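Local coordinates for putative capsid protein of prophage (Escherichia coli CFT073, PDB 3BQW) that probably serves as a major capsid protein of a prophage, building the icosahedral shell that would enclose the phage genome, at residues A[292-304]-A[308-320]. Numbering follows the deposited sequence.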
loop_
_atom_site.group_PDB
_atom_site.type_symbol
_atom_site.label_atom_id
_atom_site.label_comp_id
_atom_site.label_asym_id
_atom_site.label_seq_id
_atom_site.Cartn_x
_atom_site.Cartn_y
_atom_site.Cartn_z
ATOM N N LEU A 292 -10.724 -0.601 3.472
ATOM C CA LEU A 292 -10.368 0.821 3.453
ATOM C C LEU A 292 -9.001 1.085 4.023
ATOM O O LEU A 292 -8.365 0.206 4.594
ATOM C CB LEU A 292 -11.416 1.660 4.217
ATOM C CG LEU A 292 -11.459 1.438 5.743
ATOM C CD1 LEU A 292 -11.930 2.635 6.477
ATOM C CD2 LEU A 292 -12.342 0.255 6.052
ATOM N N VAL A 293 -8.533 2.312 3.815
ATOM C CA VAL A 293 -7.420 2.844 4.591
ATOM C C VAL A 293 -8.066 3.835 5.528
ATOM O O VAL A 293 -8.737 4.777 5.106
ATOM C CB VAL A 293 -6.261 3.461 3.730
ATOM C CG1 VAL A 293 -5.125 3.976 4.634
ATOM C CG2 VAL A 293 -5.697 2.416 2.763
ATOM N N ALA A 294 -7.907 3.567 6.818
ATOM C CA ALA A 294 -8.433 4.411 7.868
ATOM C C ALA A 294 -7.332 5.362 8.281
ATOM O O ALA A 294 -6.171 4.963 8.427
ATOM C CB ALA A 294 -8.902 3.566 9.061
ATOM N N TYR A 295 -7.691 6.622 8.472
ATOM C CA TYR A 295 -6.721 7.647 8.886
ATOM C C TYR A 295 -7.087 8.187 10.273
ATOM O O TYR A 295 -8.203 8.665 10.487
ATOM C CB TYR A 295 -6.684 8.779 7.863
ATOM C CG TYR A 295 -6.112 8.344 6.541
ATOM C CD1 TYR A 295 -4.783 8.610 6.209
ATOM C CD2 TYR A 295 -6.900 7.645 5.614
ATOM C CE1 TYR A 295 -4.247 8.177 4.969
ATOM C CE2 TYR A 295 -6.387 7.247 4.393
ATOM C CZ TYR A 295 -5.055 7.511 4.077
ATOM O OH TYR A 295 -4.549 7.083 2.863
ATOM N N GLY A 296 -6.147 8.108 11.209
ATOM C CA GLY A 296 -6.340 8.713 12.497
ATOM C C GLY A 296 -6.193 10.202 12.332
ATOM O O GLY A 296 -5.666 10.666 11.325
ATOM N N ALA A 297 -6.666 10.950 13.319
ATOM C CA ALA A 297 -6.530 12.418 13.319
ATOM C C ALA A 297 -5.077 12.890 13.246
ATOM O O ALA A 297 -4.171 12.295 13.831
ATOM C CB ALA A 297 -7.214 13.052 14.560
ATOM N N ILE A 298 -4.896 13.996 12.537
ATOM C CA ILE A 298 -3.635 14.712 12.522
ATOM C C ILE A 298 -3.438 15.341 13.899
ATOM O O ILE A 298 -4.378 15.928 14.456
ATOM C CB ILE A 298 -3.629 15.789 11.447
ATOM C CG1 ILE A 298 -3.991 15.192 10.076
ATOM C CG2 ILE A 298 -2.267 16.487 11.416
ATOM C CD1 ILE A 298 -2.913 14.293 9.508
ATOM N N MET A 299 -2.233 15.193 14.453
ATOM C CA MET A 299 -1.956 15.561 15.839
ATOM C C MET A 299 -1.050 16.806 15.976
ATOM O O MET A 299 -0.801 17.263 17.088
ATOM C CB MET A 299 -1.387 14.358 16.623
ATOM C CG MET A 299 -2.447 13.279 16.946
ATOM S SD MET A 299 -3.998 13.869 17.759
ATOM C CE MET A 299 -3.468 13.802 19.472
ATOM N N ASP A 300 -0.607 17.353 14.850
ATOM C CA ASP A 300 0.161 18.598 14.799
ATOM C C ASP A 300 -0.591 19.784 15.422
ATOM O O ASP A 300 -1.776 20.015 15.112
ATOM C CB ASP A 300 0.486 18.924 13.335
ATOM C CG ASP A 300 1.359 20.154 13.191
ATOM O OD1 ASP A 300 2.543 20.082 13.589
ATOM O OD2 ASP A 300 0.860 21.171 12.673
ATOM N N GLN A 301 0.103 20.555 16.268
ATOM C CA GLN A 301 -0.549 21.648 16.977
ATOM C C GLN A 301 -1.230 22.626 16.034
ATOM O O GLN A 301 -2.321 23.101 16.341
ATOM C CB GLN A 301 0.394 22.407 17.926
ATOM C CG GLN A 301 -0.394 23.409 18.809
ATOM C CD GLN A 301 0.444 24.162 19.836
ATOM O OE1 GLN A 301 0.589 23.731 20.991
ATOM N NE2 GLN A 301 0.964 25.322 19.434
ATOM N N GLU A 302 -0.607 22.926 14.894
ATOM C CA GLU A 302 -1.187 23.900 13.961
ATOM C C GLU A 302 -2.400 23.302 13.270
ATOM O O GLU A 302 -3.364 24.010 12.958
ATOM C CB GLU A 302 -0.153 24.371 12.936
ATOM C CG GLU A 302 -0.674 25.385 11.917
ATOM C CD GLU A 302 -0.992 26.770 12.493
ATOM O OE1 GLU A 302 -0.631 27.062 13.664
ATOM O OE2 GLU A 302 -1.606 27.584 11.754
ATOM N N ALA A 303 -2.346 21.999 13.013
ATOM C CA ALA A 303 -3.529 21.269 12.559
ATOM C C ALA A 303 -4.614 21.348 13.643
ATOM O O ALA A 303 -5.763 21.684 13.350
ATOM C CB ALA A 303 -3.181 19.808 12.228
ATOM N N VAL A 304 -4.235 21.058 14.887
ATOM C CA VAL A 304 -5.188 21.121 16.027
ATOM C C VAL A 304 -5.745 22.547 16.221
ATOM O O VAL A 304 -6.962 22.722 16.299
ATOM C CB VAL A 304 -4.589 20.574 17.369
ATOM C CG1 VAL A 304 -5.506 20.885 18.533
ATOM C CG2 VAL A 304 -4.350 19.080 17.293
ATOM N N ALA A 308 -8.010 21.405 11.648
ATOM C CA ALA A 308 -7.722 20.643 10.404
ATOM C C ALA A 308 -7.190 19.198 10.672
ATOM O O ALA A 308 -6.446 18.606 9.856
ATOM C CB ALA A 308 -6.763 21.427 9.546
ATOM N N THR A 309 -7.606 18.637 11.812
ATOM C CA THR A 309 -7.142 17.343 12.292
ATOM C C THR A 309 -7.721 16.156 11.503
ATOM O O THR A 309 -7.159 15.045 11.506
ATOM C CB THR A 309 -7.480 17.171 13.795
ATOM O OG1 THR A 309 -8.902 17.039 13.967
ATOM C CG2 THR A 309 -6.962 18.375 14.625
ATOM N N GLN A 310 -8.853 16.378 10.845
ATOM C CA GLN A 310 -9.512 15.313 10.130
ATOM C C GLN A 310 -9.054 15.373 8.702
ATOM O O GLN A 310 -9.621 16.085 7.895
ATOM C CB GLN A 310 -11.029 15.424 10.255
ATOM C CG GLN A 310 -11.764 14.233 9.693
ATOM C CD GLN A 310 -13.147 14.019 10.296
ATOM O OE1 GLN A 310 -13.888 14.965 10.551
ATOM N NE2 GLN A 310 -13.507 12.749 10.508
ATOM N N ASN A 311 -8.015 14.592 8.397
ATOM C CA ASN A 311 -7.282 14.681 7.135
ATOM C C ASN A 311 -6.452 13.434 6.866
ATOM O O ASN A 311 -5.840 12.901 7.789
ATOM C CB ASN A 311 -6.316 15.880 7.201
ATOM C CG ASN A 311 -6.856 17.118 6.504
ATOM O OD1 ASN A 311 -7.311 17.044 5.363
ATOM N ND2 ASN A 311 -6.801 18.260 7.187
ATOM N N MET A 312 -6.407 12.993 5.606
ATOM C CA MET A 312 -5.472 11.950 5.183
ATOM C C MET A 312 -4.041 12.456 5.383
ATOM O O MET A 312 -3.205 11.797 6.007
ATOM C CB MET A 312 -5.684 11.562 3.725
ATOM C CG MET A 312 -7.083 10.993 3.373
ATOM S SD MET A 312 -7.152 10.404 1.666
ATOM C CE MET A 312 -6.968 11.945 0.808
ATOM N N PHE A 313 -3.801 13.663 4.880
ATOM C CA PHE A 313 -2.478 14.297 4.848
ATOM C C PHE A 313 -2.568 15.706 5.364
ATOM O O PHE A 313 -3.570 16.390 5.155
ATOM C CB PHE A 313 -1.932 14.361 3.409
ATOM C CG PHE A 313 -2.040 13.063 2.672
ATOM C CD1 PHE A 313 -1.349 11.939 3.123
ATOM C CD2 PHE A 313 -2.830 12.963 1.532
ATOM C CE1 PHE A 313 -1.452 10.716 2.454
ATOM C CE2 PHE A 313 -2.945 11.756 0.853
ATOM C CZ PHE A 313 -2.262 10.626 1.310
ATOM N N TYR A 314 -1.500 16.146 6.006
ATOM C CA TYR A 314 -1.383 17.514 6.463
ATOM C C TYR A 314 0.052 17.991 6.224
ATOM O O TYR A 314 0.960 17.637 6.971
ATOM C CB TYR A 314 -1.758 17.627 7.932
ATOM C CG TYR A 314 -1.857 19.029 8.400
ATOM C CD1 TYR A 314 -3.060 19.730 8.299
ATOM C CD2 TYR A 314 -0.751 19.677 8.953
ATOM C CE1 TYR A 314 -3.139 21.049 8.718
ATOM C CE2 TYR A 314 -0.835 20.961 9.385
ATOM C CZ TYR A 314 -2.023 21.644 9.265
ATOM O OH TYR A 314 -2.097 22.934 9.704
ATOM N N PRO A 315 0.247 18.778 5.158
ATOM C CA PRO A 315 1.543 19.305 4.779
ATOM C C PRO A 315 1.875 20.613 5.480
ATOM O O PRO A 315 0.984 21.416 5.773
ATOM C CB PRO A 315 1.396 19.482 3.272
ATOM C CG PRO A 315 -0.030 19.904 3.106
ATOM C CD PRO A 315 -0.795 19.169 4.193
ATOM N N LYS A 316 3.153 20.793 5.800
ATOM C CA LYS A 316 3.633 21.992 6.481
ATOM C C LYS A 316 4.893 22.424 5.792
ATOM O O LYS A 316 5.694 21.585 5.421
ATOM C CB LYS A 316 3.999 21.705 7.946
ATOM C CG LYS A 316 2.880 21.190 8.828
ATOM C CD LYS A 316 3.393 20.797 10.240
ATOM C CE LYS A 316 3.772 22.014 11.120
ATOM N NZ LYS A 316 2.647 22.981 11.309
ATOM N N ASN A 317 5.076 23.731 5.639
ATOM C CA ASN A 317 6.346 24.294 5.161
ATOM C C ASN A 317 6.795 25.341 6.190
ATOM O O ASN A 317 5.979 26.134 6.645
ATOM C CB ASN A 317 6.161 24.902 3.764
ATOM C CG ASN A 317 7.423 25.637 3.234
ATOM O OD1 ASN A 317 8.548 25.110 3.231
ATOM N ND2 ASN A 317 7.214 26.833 2.741
ATOM N N TRP A 318 8.065 25.323 6.590
ATOM C CA TRP A 318 8.561 26.329 7.539
ATOM C C TRP A 318 10.047 26.556 7.353
ATOM O O TRP A 318 10.736 25.714 6.800
ATOM C CB TRP A 318 8.225 25.971 9.013
ATOM C CG TRP A 318 9.074 24.873 9.602
ATOM C CD1 TRP A 318 10.208 25.017 10.352
ATOM C CD2 TRP A 318 8.859 23.463 9.473
ATOM N NE1 TRP A 318 10.718 23.783 10.688
ATOM C CE2 TRP A 318 9.903 22.812 10.173
ATOM C CE3 TRP A 318 7.882 22.684 8.837
ATOM C CZ2 TRP A 318 10.003 21.427 10.244
ATOM C CZ3 TRP A 318 7.988 21.297 8.907
ATOM C CH2 TRP A 318 9.038 20.686 9.608
ATOM N N ILE A 319 10.495 27.736 7.787
ATOM C CA ILE A 319 11.892 28.178 7.723
ATOM C C ILE A 319 12.337 28.430 9.153
ATOM O O ILE A 319 11.704 29.195 9.874
ATOM C CB ILE A 319 12.059 29.495 6.933
ATOM C CG1 ILE A 319 11.564 29.348 5.489
ATOM C CG2 ILE A 319 13.515 29.947 6.950
ATOM C CD1 ILE A 319 11.095 30.669 4.880
ATOM N N GLU A 320 13.413 27.768 9.558
ATOM C CA GLU A 320 13.950 27.893 10.902
ATOM C C GLU A 320 15.030 28.943 10.901
ATOM O O GLU A 320 15.696 29.143 9.881
ATOM C CB GLU A 320 14.573 26.575 11.334
ATOM C CG GLU A 320 13.603 25.434 11.420
ATOM C CD GLU A 320 14.149 24.308 12.264
ATOM O OE1 GLU A 320 15.357 24.007 12.133
ATOM O OE2 GLU A 320 13.379 23.733 13.064
HETATM O O HOH W 1 -4.092 10.867 9.096
#
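Asp300 and Lys316 form a salt bridge, NZ lying 2.9 Å from OD2. Lysine suits the place because its flexible chain, bent at its last two torsions, brings the ammonium to the syn side of OD2, 24° out of the carboxylate plane. Asp300 is also the N-cap of helix 301-305: with CG anti to the backbone N (chi1 -176°), OD2 reaches forward to accept weak bonds from the backbone N of Glu302 and of Ala303. One oxygen therefore serves both the lysine and the helix start, whose partial positive charge probably helps to stabilise the carboxylate.

Two backbone bonds tie the segments together: Ala308 N to Ala303 O (2.8 Å), closing the turn after the short helix, and Ile298 N to Thr309 O (2.7 Å). Farther along, a water can bridge Gly296 O and Asn311 O, while Asn311 ND2 donates a hydrogen bond to Ala308 O (2.7 Å).

Ala303 CB sits squarely over the Tyr314 ring, 3.6 Å from its centroid, in a CH-pi contact that a small methyl fits well. Ile298 packs its CG2 branch on Tyr314 CB. Thr309 sets its methyl CG2 on Val304 CG2 (3.8 Å), its beta-branched side chain lying against Ile298 O. At the far end Met312 lays CG over the centre of the Tyr295 ring (3.9 Å), its sulfur obliquely above the same face, a Met-aromatic contact.

An N-capped short helix and its following loop thus connect strands 292-295 and 314-319, both of which pair with strand 327-338 in one mixed sheet of this phage capsid protein E family member.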